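Local atomic coordinates of listeriolysin O (Listeria monocytogenes, PDB entry 4CDB), a protein that forms large oligomeric pores in cholesterol-containing host membranes, inserting after a major conformational change and thereby lysing cells. Residues L38-D43 and L179-G184; D76-N81 and S212-Y217; T87-L92 and Y218-N223; E171-E176 and G199-G204; T350-F353 and E358-V361. One frame throughout, in Å; residues are numbered along the deposited sequence.

Contact 1 of 5, residues L38-D43 and L179-G184; sequences LVYHGD and LIAKFG. With NA (sodium ion), chain N; NA (sodium ion), chain H; NA (sodium ion), chain R.
Tyr40 lays its ring across Ile180, and the methyl CG2 of Ile180 comes up under one face as a CH-pi contact, 3.7 Å from the ring centroid and 21° off the normal. Its closest approach is to the phenol end: Ile180 CG2 lies 3.5 Å from Tyr40 CZ, and the two side chains cross at about a right angle. Ala181 adds a looser touch, its CB 4.2 Å from Tyr40 CE2. Gly42 N lies toward the rim of the opposite ring face. With CG held trans to the backbone N (chi1 168°), Tyr40 reaches from its strand toward the helix, and its OH hydrogen-bonds Ser177 OG one turn before Ala181. The strand 39-41 runs parallel to strand 362-385 of the long sheet, whereas helix 176-183 belongs to a segment assigned to membrane-inserting beta strand in the pore. The contact thus lies where a helical bundle of a cholesterol-dependent cytolysin rests on that sheet before insertion. Farther out, Ile180 O binds a sodium ion at 2.9 Å, a site that two waters and Asn364 share. Phe183 O, near the helix end, holds a second sodium at 2.8 Å, and Gly184 then leaves helical geometry with positive phi.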
# COMPACT_ATOMS: atom_id res chain seq x y z
N LEU A 38 10.06 -16.10 14.11
CA LEU A 38 10.11 -15.37 12.84
C LEU A 38 9.72 -13.91 13.03
O LEU A 38 8.54 -13.60 13.21
CB LEU A 38 9.19 -16.04 11.81
CG LEU A 38 9.48 -17.50 11.49
CD1 LEU A 38 8.40 -18.07 10.59
CD2 LEU A 38 10.84 -17.64 10.83
N VAL A 39 10.70 -13.03 12.98
CA VAL A 39 10.47 -11.61 13.21
C VAL A 39 11.16 -10.71 12.18
O VAL A 39 12.26 -11.01 11.71
CB VAL A 39 10.93 -11.18 14.62
CG1 VAL A 39 10.01 -11.75 15.68
CG2 VAL A 39 12.37 -11.62 14.86
N TYR A 40 10.50 -9.61 11.84
CA TYR A 40 11.13 -8.54 11.07
C TYR A 40 11.14 -7.24 11.87
O TYR A 40 10.09 -6.65 12.12
CB TYR A 40 10.43 -8.32 9.73
CG TYR A 40 10.89 -7.05 9.04
CD1 TYR A 40 12.16 -6.96 8.48
CD2 TYR A 40 10.05 -5.94 8.96
CE1 TYR A 40 12.58 -5.80 7.86
CE2 TYR A 40 10.47 -4.78 8.34
CZ TYR A 40 11.73 -4.71 7.79
OH TYR A 40 12.15 -3.56 7.17
N HIS A 41 12.33 -6.81 12.28
CA HIS A 41 12.47 -5.56 13.00
C HIS A 41 12.81 -4.43 12.03
O HIS A 41 13.92 -4.36 11.52
CB HIS A 41 13.54 -5.68 14.09
CG HIS A 41 13.23 -6.71 15.13
ND1 HIS A 41 12.12 -6.63 15.95
CD2 HIS A 41 13.88 -7.84 15.49
CE1 HIS A 41 12.10 -7.66 16.76
NE2 HIS A 41 13.16 -8.42 16.51
N GLY A 42 11.84 -3.55 11.78
CA GLY A 42 12.01 -2.48 10.82
C GLY A 42 12.81 -1.31 11.34
O GLY A 42 13.54 -1.42 12.33
N ASP A 43 12.69 -0.17 10.66
CA ASP A 43 13.42 1.04 11.04
C ASP A 43 12.99 1.55 12.41
O ASP A 43 11.86 1.34 12.84
CB ASP A 43 13.22 2.15 10.01
CG ASP A 43 13.84 1.83 8.67
OD1 ASP A 43 14.71 0.93 8.61
OD2 ASP A 43 13.46 2.49 7.68
N LEU A 179 6.88 -0.74 3.97
CA LEU A 179 6.24 -1.60 2.98
C LEU A 179 6.71 -3.06 3.10
O LEU A 179 5.98 -3.98 2.74
CB LEU A 179 6.48 -1.06 1.57
CG LEU A 179 5.82 0.31 1.33
CD1 LEU A 179 6.14 0.82 -0.06
CD2 LEU A 179 4.32 0.21 1.54
N ILE A 180 7.92 -3.25 3.61
CA ILE A 180 8.42 -4.59 3.88
C ILE A 180 7.61 -5.25 4.99
O ILE A 180 7.30 -6.44 4.93
CB ILE A 180 9.93 -4.58 4.23
CG1 ILE A 180 10.76 -4.30 2.97
CG2 ILE A 180 10.37 -5.91 4.82
CD1 ILE A 180 12.25 -4.23 3.22
N ALA A 181 7.24 -4.46 5.99
CA ALA A 181 6.42 -4.97 7.09
C ALA A 181 5.02 -5.35 6.62
O ALA A 181 4.35 -6.17 7.24
CB ALA A 181 6.34 -3.94 8.21
N LYS A 182 4.60 -4.75 5.51
CA LYS A 182 3.26 -4.96 4.98
C LYS A 182 3.23 -6.02 3.88
O LYS A 182 2.36 -6.90 3.87
CB LYS A 182 2.69 -3.65 4.44
CG LYS A 182 1.28 -3.74 3.88
CD LYS A 182 0.24 -3.47 4.96
CE LYS A 182 -1.16 -3.43 4.36
NZ LYS A 182 -2.07 -2.52 5.11
N PHE A 183 4.18 -5.94 2.96
CA PHE A 183 4.19 -6.82 1.79
C PHE A 183 5.29 -7.88 1.83
O PHE A 183 5.51 -8.59 0.85
CB PHE A 183 4.30 -5.99 0.51
CG PHE A 183 3.19 -5.00 0.33
CD1 PHE A 183 1.95 -5.40 -0.15
CD2 PHE A 183 3.38 -3.66 0.64
CE1 PHE A 183 0.93 -4.49 -0.32
CE2 PHE A 183 2.35 -2.74 0.47
CZ PHE A 183 1.13 -3.16 -0.01
N GLY A 184 5.98 -7.98 2.96
CA GLY A 184 7.05 -8.95 3.10
C GLY A 184 8.33 -8.46 2.45
O GLY A 184 8.33 -7.45 1.74
NA NA N . 3.89 -8.99 -1.44
NA NA H . 7.92 -8.85 6.47
NA NA R . 13.23 2.06 5.02
O HOH W 1 5.59 -10.69 6.77
O HOH W 2 8.74 -11.21 5.09
O HOH W 3 1.45 -9.14 -0.61

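Contact 2 of 5, residues D76-N81 and S212-Y217; sequences DIQVVN and SFKQIY. With NA (sodium ion), chain N.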
# COMPACT_ATOMS: atom_id res chain seq x y z
N ASP A 76 0.69 -15.67 6.06
CA ASP A 76 0.95 -15.91 4.64
C ASP A 76 2.34 -15.42 4.24
O ASP A 76 2.61 -14.22 4.29
CB ASP A 76 -0.10 -15.22 3.77
CG ASP A 76 -1.50 -15.73 4.04
OD1 ASP A 76 -1.68 -16.96 4.11
OD2 ASP A 76 -2.42 -14.89 4.16
N ILE A 77 3.20 -16.35 3.84
CA ILE A 77 4.54 -15.99 3.39
C ILE A 77 4.49 -15.60 1.92
O ILE A 77 3.91 -16.31 1.10
CB ILE A 77 5.53 -17.16 3.55
CG1 ILE A 77 5.28 -17.90 4.87
CG2 ILE A 77 6.97 -16.67 3.44
CD1 ILE A 77 5.50 -17.06 6.10
N GLN A 78 5.12 -14.48 1.58
CA GLN A 78 5.16 -13.99 0.21
C GLN A 78 6.21 -14.75 -0.62
O GLN A 78 7.15 -15.32 -0.07
CB GLN A 78 5.45 -12.49 0.18
CG GLN A 78 4.38 -11.66 0.87
CD GLN A 78 3.01 -11.89 0.28
OE1 GLN A 78 2.79 -11.67 -0.91
NE2 GLN A 78 2.07 -12.35 1.11
N VAL A 79 6.03 -14.74 -1.94
CA VAL A 79 6.95 -15.45 -2.83
C VAL A 79 7.67 -14.48 -3.76
O VAL A 79 7.04 -13.66 -4.43
CB VAL A 79 6.20 -16.48 -3.70
CG1 VAL A 79 7.15 -17.13 -4.68
CG2 VAL A 79 5.52 -17.53 -2.83
N VAL A 80 9.00 -14.56 -3.79
CA VAL A 80 9.77 -13.82 -4.78
C VAL A 80 9.65 -14.56 -6.12
O VAL A 80 10.12 -15.68 -6.25
CB VAL A 80 11.25 -13.68 -4.38
CG1 VAL A 80 12.04 -12.97 -5.47
CG2 VAL A 80 11.36 -12.94 -3.06
N ASN A 81 9.02 -13.91 -7.09
CA ASN A 81 8.64 -14.56 -8.35
C ASN A 81 9.78 -15.26 -9.09
O ASN A 81 9.59 -16.33 -9.67
CB ASN A 81 7.95 -13.56 -9.28
CG ASN A 81 7.64 -14.16 -10.64
OD1 ASN A 81 8.33 -13.87 -11.62
ND2 ASN A 81 6.61 -14.99 -10.71
N SER A 212 -1.07 -4.64 -3.69
CA SER A 212 -0.83 -6.04 -4.00
C SER A 212 -2.17 -6.72 -4.29
O SER A 212 -3.03 -6.80 -3.42
CB SER A 212 -0.13 -6.73 -2.82
OG SER A 212 0.22 -8.07 -3.15
N PHE A 213 -2.33 -7.19 -5.52
CA PHE A 213 -3.59 -7.80 -5.95
C PHE A 213 -3.40 -9.27 -6.33
O PHE A 213 -2.85 -9.58 -7.39
CB PHE A 213 -4.19 -7.00 -7.12
CG PHE A 213 -5.55 -7.47 -7.55
CD1 PHE A 213 -6.66 -7.25 -6.74
CD2 PHE A 213 -5.73 -8.10 -8.77
CE1 PHE A 213 -7.92 -7.68 -7.13
CE2 PHE A 213 -6.99 -8.52 -9.17
CZ PHE A 213 -8.09 -8.31 -8.35
N LYS A 214 -3.84 -10.17 -5.45
CA LYS A 214 -3.70 -11.60 -5.70
C LYS A 214 -5.00 -12.23 -6.18
O LYS A 214 -6.06 -12.04 -5.57
CB LYS A 214 -3.21 -12.33 -4.45
CG LYS A 214 -1.78 -12.02 -4.03
CD LYS A 214 -1.32 -12.98 -2.93
CE LYS A 214 0.11 -12.69 -2.49
NZ LYS A 214 0.23 -11.37 -1.81
N GLN A 215 -4.91 -12.98 -7.27
CA GLN A 215 -6.02 -13.80 -7.74
C GLN A 215 -5.63 -15.28 -7.60
O GLN A 215 -4.89 -15.82 -8.41
CB GLN A 215 -6.38 -13.46 -9.19
CG GLN A 215 -7.01 -12.08 -9.34
CD GLN A 215 -7.00 -11.58 -10.77
OE1 GLN A 215 -6.06 -11.84 -11.52
NE2 GLN A 215 -8.06 -10.88 -11.16
N ILE A 216 -6.14 -15.91 -6.55
CA ILE A 216 -5.78 -17.29 -6.24
C ILE A 216 -6.77 -18.27 -6.88
O ILE A 216 -7.96 -18.25 -6.57
CB ILE A 216 -5.73 -17.53 -4.72
CG1 ILE A 216 -4.81 -16.50 -4.06
CG2 ILE A 216 -5.27 -18.95 -4.41
CD1 ILE A 216 -4.90 -16.48 -2.54
N TYR A 217 -6.26 -19.12 -7.76
CA TYR A 217 -7.10 -20.08 -8.47
C TYR A 217 -7.34 -21.34 -7.65
O TYR A 217 -8.42 -21.92 -7.69
CB TYR A 217 -6.47 -20.44 -9.82
CG TYR A 217 -6.25 -19.25 -10.72
CD1 TYR A 217 -7.12 -18.17 -10.70
CD2 TYR A 217 -5.16 -19.20 -11.59
CE1 TYR A 217 -6.92 -17.07 -11.53
CE2 TYR A 217 -4.96 -18.11 -12.42
CZ TYR A 217 -5.84 -17.05 -12.38
OH TYR A 217 -5.64 -15.97 -13.21
NA NA N . 3.89 -8.99 -1.44
O HOH W 4 -0.76 -12.54 0.68
O HOH W 3 1.45 -9.14 -0.61
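Gln78 and Lys214 come at each other obliquely from two separate strands, and the direct contact centres on one bond between their ends: Lys214 NZ donates to Gln78 OE1 at 2.7 Å. The ammonium approaches the amide from the side of its oxygen, with a C=O...N angle of 120° and a tilt of 16° from the carbonyl plane. Gln78 bends at chi2 (-57°), which swings the amide across to the lysine. Lys214 instead stretches straight through CD and CE before a kink at its last torsion turns NZ onto the oxygen. A water spans the same two groups, accepting from Gln78 NE2 and from Lys214 NZ, each at 2.9 Å, so both ends of the amide are used and its rotation is fixed. Lys214 NZ has a further partner in Gln263 OE1 on the neighbouring strand 262-270. Gln78 OE1 is gripped a second time, by a sodium ion at 2.9 Å that stands well out of the amide plane. Two cations on one oxygen probably polarise the carbonyl strongly. A second water, 2.6 Å from the sodium, is hydrogen-bonded to Ser212 OG at 3.0 Å and so brings the long strand 207-222 into the outer shell. Phe183 O and Tyr265 OH complete the protein ligands. The arrangement is that of a small sodium site in which a glutamine carbonyl serves metal and lysine together, linking the short strand 77-78 to strand 207-222 across the large antiparallel sheet.

Contact 3 of 5, residues T87-L92 and Y218-N223; sequences TYPGAL and YNVNVN. With NA (sodium ion), chain M.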
# COMPACT_ATOMS: atom_id res chain seq x y z
N THR A 87 9.43 -22.88 -4.25
CA THR A 87 8.28 -23.00 -3.36
C THR A 87 7.32 -24.09 -3.83
O THR A 87 6.69 -23.96 -4.88
CB THR A 87 7.51 -21.67 -3.28
OG1 THR A 87 8.36 -20.66 -2.70
CG2 THR A 87 6.26 -21.82 -2.43
N TYR A 88 7.22 -25.15 -3.04
CA TYR A 88 6.32 -26.26 -3.35
C TYR A 88 5.81 -26.91 -2.06
O TYR A 88 6.51 -26.91 -1.04
CB TYR A 88 7.03 -27.29 -4.23
CG TYR A 88 8.23 -27.95 -3.60
CD1 TYR A 88 9.49 -27.36 -3.68
CD2 TYR A 88 8.12 -29.16 -2.93
CE1 TYR A 88 10.59 -27.95 -3.10
CE2 TYR A 88 9.22 -29.76 -2.35
CZ TYR A 88 10.45 -29.16 -2.44
OH TYR A 88 11.55 -29.76 -1.87
N PRO A 89 4.58 -27.46 -2.10
CA PRO A 89 3.95 -28.06 -0.92
C PRO A 89 4.76 -29.22 -0.36
O PRO A 89 5.23 -30.07 -1.12
CB PRO A 89 2.62 -28.60 -1.47
CG PRO A 89 2.36 -27.80 -2.69
CD PRO A 89 3.71 -27.52 -3.28
N GLY A 90 4.93 -29.25 0.97
CA GLY A 90 5.61 -30.35 1.63
C GLY A 90 7.10 -30.13 1.83
O GLY A 90 7.77 -30.92 2.50
N ALA A 91 7.63 -29.06 1.24
CA ALA A 91 9.05 -28.76 1.34
C ALA A 91 9.49 -28.51 2.79
O ALA A 91 8.79 -27.85 3.55
CB ALA A 91 9.40 -27.56 0.48
N LEU A 92 10.64 -29.06 3.14
CA LEU A 92 11.19 -28.89 4.49
C LEU A 92 12.14 -27.70 4.53
O LEU A 92 13.07 -27.60 3.73
CB LEU A 92 11.94 -30.15 4.92
CG LEU A 92 11.13 -31.44 5.01
CD1 LEU A 92 11.99 -32.59 5.51
CD2 LEU A 92 9.94 -31.23 5.93
N TYR A 218 -6.32 -21.76 -6.91
CA TYR A 218 -6.42 -22.94 -6.06
C TYR A 218 -5.30 -23.01 -5.03
O TYR A 218 -4.25 -22.39 -5.19
CB TYR A 218 -6.45 -24.22 -6.90
CG TYR A 218 -5.27 -24.38 -7.83
CD1 TYR A 218 -4.12 -25.04 -7.42
CD2 TYR A 218 -5.32 -23.89 -9.13
CE1 TYR A 218 -3.04 -25.19 -8.27
CE2 TYR A 218 -4.24 -24.04 -9.99
CZ TYR A 218 -3.11 -24.69 -9.56
OH TYR A 218 -2.04 -24.84 -10.41
N ASN A 219 -5.55 -23.77 -3.97
CA ASN A 219 -4.54 -24.06 -2.96
C ASN A 219 -4.26 -25.55 -2.89
O ASN A 219 -5.18 -26.37 -2.94
CB ASN A 219 -4.98 -23.55 -1.59
CG ASN A 219 -5.11 -22.05 -1.54
OD1 ASN A 219 -4.17 -21.34 -1.16
ND2 ASN A 219 -6.27 -21.54 -1.92
N VAL A 220 -2.98 -25.90 -2.78
CA VAL A 220 -2.59 -27.28 -2.55
C VAL A 220 -1.97 -27.41 -1.17
O VAL A 220 -0.98 -26.75 -0.85
CB VAL A 220 -1.60 -27.79 -3.62
CG1 VAL A 220 -1.10 -29.19 -3.27
CG2 VAL A 220 -2.25 -27.78 -5.00
N ASN A 221 -2.57 -28.26 -0.33
CA ASN A 221 -2.08 -28.46 1.03
C ASN A 221 -1.56 -29.88 1.28
O ASN A 221 -1.81 -30.80 0.48
CB ASN A 221 -3.15 -28.08 2.06
CG ASN A 221 -4.37 -28.96 1.97
OD1 ASN A 221 -4.61 -29.62 0.96
ND2 ASN A 221 -5.17 -28.97 3.03
N VAL A 222 -0.84 -30.06 2.38
CA VAL A 222 -0.21 -31.33 2.72
C VAL A 222 -0.79 -31.88 4.02
O VAL A 222 -1.19 -31.12 4.89
CB VAL A 222 1.31 -31.15 2.88
CG1 VAL A 222 2.02 -32.49 2.98
CG2 VAL A 222 1.87 -30.36 1.72
N ASN A 223 -0.83 -33.21 4.14
CA ASN A 223 -1.25 -33.85 5.38
C ASN A 223 -0.37 -33.41 6.55
O ASN A 223 0.81 -33.11 6.37
CB ASN A 223 -1.17 -35.37 5.24
CG ASN A 223 0.26 -35.87 5.10
OD1 ASN A 223 0.88 -35.74 4.05
ND2 ASN A 223 0.78 -36.46 6.18
NA NA M . 11.80 -32.07 -0.79
O HOH W 5 12.85 -30.96 1.76
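Beside the packing of Pro89 and Gly90 on Val222, the shortest polar bond is that of Tyr88 OH to a sodium ion, 2.6 Å, with the metal in the plane of the phenol ring at its edge. Ala135 O and a water complete the ligands found there, and the same water accepts a bond from Leu92 N at 3.2 Å. No hydrogen bond crosses between the segments; the side-chain packing is apolar. Pro89 turns its ring carbons onto the strand: CG meets Val220 CG1 at 3.8 Å, and CB meets Val222 CG2 at 3.7 Å. That methyl of Val222, trans to the carbonyl carbon, also presses against the backbone at 3.3 Å from Gly90 N. The residues Tyr88 to Ala91 make a type II beta turn, with Gly90 at positive phi (92°) in its third position, and the turn lies over strand 207-222 in the large antiparallel sheet. Val220 and Val222 offer their side chains from one face of that strand, while Asn221 between them points the other way. Around this patch Pro89 also touches Leu116, Val258 and Tyr260 of neighbouring strands and Val140 of helix 137-152, which places it between sheet and helix. Gly90 O accepts a hydrogen bond from Arg111 NH2.

Contact 4 of 5, residues E171-E176 and G199-G204; sequences EMAYSE and GAISEG. With NA (sodium ion), chain K; NA (sodium ion), chain S.
The backbones pass closest at Tyr174 and Ile201, whose CA atoms are 6.7 Å apart, where the chain leaving strand 165-172 runs by the last turn of helix 198-202. Ile201 carries the contact from the helix side. Its CG2, trans to the backbone N, meets Tyr174 CD1 at 3.9 Å, and the two side chains cross at about a right angle. The other branch of Ile201 reaches the backbone, CD1 lying 3.6 Å from Ala173 O and more loosely, 4.3 Å, from Ala173 CB. The carbonyl thus sits between the two branches of Ile201, since CG2 is also 3.6 Å from it. Residues 199-204 lie within one stretch assigned to become a membrane beta strand (196-205), and Glu176 opens another (176-189); in this soluble form both are helical, and the contact packs the end of helix 198-202 on the link between strand 165-172 and helix 176-183. Capping marks both segments: Ser175 is the N-cap of helix 176-183 and bonds through OG to Gln178 N, while Gly204, at positive phi, closes helix 198-202 in a Schellman motif, its N donating to Ile201 O at 3.1 Å. Farther back, on the strand itself, Glu171 OE1 binds a sodium ion at 2.6 Å together with Gln178 and Tyr368, and its OE2 forms a salt bridge with Lys182 NZ.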
# COMPACT_ATOMS: atom_id res chain seq x y z
N GLU A 171 -1.39 0.30 0.54
CA GLU A 171 -0.74 1.19 1.50
C GLU A 171 -0.18 2.43 0.82
O GLU A 171 0.44 2.34 -0.24
CB GLU A 171 0.41 0.48 2.21
CG GLU A 171 0.04 -0.20 3.51
CD GLU A 171 -0.34 0.78 4.61
OE1 GLU A 171 0.18 1.92 4.61
OE2 GLU A 171 -1.16 0.40 5.47
N MET A 172 -0.39 3.59 1.44
CA MET A 172 0.28 4.80 0.99
C MET A 172 1.75 4.65 1.36
O MET A 172 2.08 4.44 2.53
CB MET A 172 -0.31 6.05 1.65
CG MET A 172 -1.78 6.29 1.33
SD MET A 172 -2.10 6.48 -0.44
CE MET A 172 -1.03 7.86 -0.83
N ALA A 173 2.63 4.75 0.37
CA ALA A 173 4.05 4.50 0.57
C ALA A 173 4.78 5.65 1.27
O ALA A 173 4.53 6.82 0.99
CB ALA A 173 4.72 4.18 -0.76
N TYR A 174 5.69 5.30 2.18
CA TYR A 174 6.49 6.29 2.89
C TYR A 174 7.94 5.85 3.10
O TYR A 174 8.86 6.67 3.04
CB TYR A 174 5.84 6.66 4.23
CG TYR A 174 4.52 7.36 4.08
CD1 TYR A 174 4.46 8.66 3.59
CD2 TYR A 174 3.33 6.73 4.41
CE1 TYR A 174 3.25 9.31 3.44
CE2 TYR A 174 2.11 7.37 4.26
CZ TYR A 174 2.08 8.66 3.78
OH TYR A 174 0.87 9.31 3.63
N SER A 175 8.14 4.55 3.34
CA SER A 175 9.50 4.01 3.47
C SER A 175 9.56 2.54 3.06
O SER A 175 8.55 1.84 3.10
CB SER A 175 10.02 4.19 4.90
OG SER A 175 9.40 3.29 5.79
N GLU A 176 10.75 2.10 2.66
CA GLU A 176 10.95 0.71 2.27
C GLU A 176 10.62 -0.24 3.41
O GLU A 176 9.93 -1.24 3.22
CB GLU A 176 12.40 0.49 1.82
CG GLU A 176 12.71 -0.95 1.42
CD GLU A 176 14.19 -1.21 1.21
OE1 GLU A 176 14.94 -1.20 2.21
OE2 GLU A 176 14.60 -1.42 0.06
N GLY A 199 12.06 9.50 -1.76
CA GLY A 199 12.65 10.82 -1.60
C GLY A 199 11.67 11.94 -1.88
O GLY A 199 11.54 12.87 -1.09
N ALA A 200 10.96 11.83 -3.01
CA ALA A 200 10.01 12.86 -3.42
C ALA A 200 8.81 12.92 -2.48
O ALA A 200 8.28 14.00 -2.22
CB ALA A 200 9.56 12.60 -4.85
N ILE A 201 8.39 11.77 -1.98
CA ILE A 201 7.30 11.69 -1.02
C ILE A 201 7.71 12.36 0.29
O ILE A 201 6.91 13.03 0.94
CB ILE A 201 6.90 10.23 -0.75
CG1 ILE A 201 6.44 9.55 -2.04
CG2 ILE A 201 5.79 10.15 0.29
CD1 ILE A 201 6.21 8.06 -1.90
N SER A 202 8.97 12.18 0.67
CA SER A 202 9.49 12.76 1.90
C SER A 202 9.60 14.28 1.81
O SER A 202 9.61 14.97 2.82
CB SER A 202 10.85 12.14 2.24
OG SER A 202 11.35 12.68 3.45
N GLU A 203 9.69 14.79 0.59
CA GLU A 203 9.78 16.23 0.36
C GLU A 203 8.40 16.84 0.14
O GLU A 203 8.26 18.06 0.03
CB GLU A 203 10.69 16.53 -0.83
CG GLU A 203 12.14 16.08 -0.64
CD GLU A 203 12.92 16.03 -1.94
OE1 GLU A 203 12.28 15.99 -3.01
OE2 GLU A 203 14.16 16.04 -1.88
N GLY A 204 7.38 15.99 0.09
CA GLY A 204 6.02 16.45 -0.11
C GLY A 204 5.73 16.79 -1.56
O GLY A 204 4.73 17.44 -1.87
NA NA K . 1.24 2.05 7.00
NA NA S . 13.55 -1.64 -2.26
O HOH W 6 14.49 -2.86 -4.22

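Contact 5 of 5, residues T350-F353 and E358-V361; sequences TTNF and ELAV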
# COMPACT_ATOMS: atom_id res chain seq x y z
N THR A 350 1.89 -21.05 3.32
CA THR A 350 1.89 -21.09 4.78
C THR A 350 2.87 -22.15 5.26
O THR A 350 3.13 -23.13 4.55
CB THR A 350 0.49 -21.42 5.33
OG1 THR A 350 0.15 -22.77 4.99
CG2 THR A 350 -0.55 -20.47 4.75
N THR A 351 3.42 -21.96 6.45
CA THR A 351 4.37 -22.91 7.01
C THR A 351 3.95 -23.38 8.40
O THR A 351 3.41 -22.61 9.19
CB THR A 351 5.79 -22.31 7.09
OG1 THR A 351 5.73 -21.02 7.70
CG2 THR A 351 6.38 -22.17 5.70
N ASN A 352 4.20 -24.66 8.69
CA ASN A 352 3.94 -25.22 10.01
C ASN A 352 5.23 -25.75 10.62
O ASN A 352 6.04 -26.37 9.93
CB ASN A 352 2.92 -26.36 9.92
CG ASN A 352 1.53 -25.88 9.55
OD1 ASN A 352 1.34 -24.74 9.14
ND2 ASN A 352 0.55 -26.77 9.69
N PHE A 353 5.42 -25.50 11.91
CA PHE A 353 6.55 -26.09 12.63
C PHE A 353 6.36 -27.60 12.67
O PHE A 353 5.25 -28.09 12.85
CB PHE A 353 6.63 -25.53 14.05
CG PHE A 353 7.05 -24.08 14.11
CD1 PHE A 353 8.37 -23.71 13.90
CD2 PHE A 353 6.12 -23.09 14.39
CE1 PHE A 353 8.75 -22.38 13.95
CE2 PHE A 353 6.50 -21.75 14.45
CZ PHE A 353 7.82 -21.40 14.23
N GLU A 358 2.14 -26.61 14.36
CA GLU A 358 1.57 -25.30 14.64
C GLU A 358 1.94 -24.29 13.55
O GLU A 358 3.02 -24.36 12.97
CB GLU A 358 2.02 -24.79 16.01
CG GLU A 358 0.98 -23.94 16.71
CD GLU A 358 -0.15 -24.76 17.30
OE1 GLU A 358 -0.01 -25.99 17.41
OE2 GLU A 358 -1.19 -24.16 17.64
N LEU A 359 1.03 -23.35 13.29
CA LEU A 359 1.22 -22.38 12.22
C LEU A 359 2.32 -21.37 12.55
O LEU A 359 2.31 -20.75 13.62
CB LEU A 359 -0.10 -21.66 11.94
CG LEU A 359 -0.23 -20.86 10.64
CD1 LEU A 359 0.08 -21.74 9.44
CD2 LEU A 359 -1.62 -20.27 10.52
N ALA A 360 3.27 -21.23 11.64
CA ALA A 360 4.36 -20.27 11.81
C ALA A 360 3.93 -18.89 11.34
O ALA A 360 3.50 -18.72 10.19
CB ALA A 360 5.59 -20.72 11.03
N VAL A 361 4.03 -17.90 12.22
CA VAL A 361 3.60 -16.55 11.91
C VAL A 361 4.77 -15.57 11.94
O VAL A 361 5.56 -15.56 12.88
CB VAL A 361 2.51 -16.06 12.89
CG1 VAL A 361 1.97 -14.70 12.46
CG2 VAL A 361 1.38 -17.09 12.98
O HOH W 7 3.26 -19.60 7.79
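A tight return of the chain after strand 345-353 brings residues 358-361 back alongside it in a single antiparallel bridge. Asn352 and Leu359 form its non-hydrogen-bonded pair, with backbone bonds on either side. Ala360 N donates to Thr351 O at 2.8 Å, nearly straight at 170°, and Phe353 N donates to Glu358 O at 2.9 Å in the carbonyl plane but more bent, 153°. Glu358 O also receives a CA-H...O contact from Asn352 CA at 3.2 Å. The other bond expected of the Thr351-Ala360 pair is replaced by a water that accepts from Thr351 N at 2.7 Å and probably donates to Ala360 O at 2.6 Å. On the face carrying Phe353 and Thr351, Ala360 CB lies off-centre over the Phe353 ring, 4.2 Å from its centroid and 30° off the normal, with CE2 the nearest ring atom. The same methyl stands 3.3 Å from Thr351 OG1. On the other face Leu359, its CG trans to the backbone N, bends at chi2 and lays CD1 against Asn352 OD1 at 3.3 Å and over Thr350. Asn352 and Thr350 turn their polar ends to Ser256 of the adjoining strand, the former weakly. Phe353 also meets the ring of Tyr32, which binds a sodium ion with Asp356 of the turn. The arrangement is a single antiparallel bridge, opened at one end by a water, where the chain turns back from strand 345-353 toward strand 362-385.

In the fold
Contacts 1 to 4 interlock along the chain: contacts 1, 2 and 3 alternate their segments, and contact 4 is nested inside the loops closed by 2 and 3; contact 5 follows them in series. Strand 207-222 serves both contacts 2 and 3, whose centres lie about 14 Å apart, and contacts 2 to 5 all reach the large antiparallel sheet. Contacts 1 and 2 share one sodium ion and a water; contacts 1 and 4 are joined by the Lys182-Glu171 salt bridge. Contacts 3 and 4 are farthest apart, about 37 Å between centres. Helices 176-183 and 198-202, in contacts 1 and 4, belong to segments assigned to become membrane strands, so these contacts probably must break during insertion.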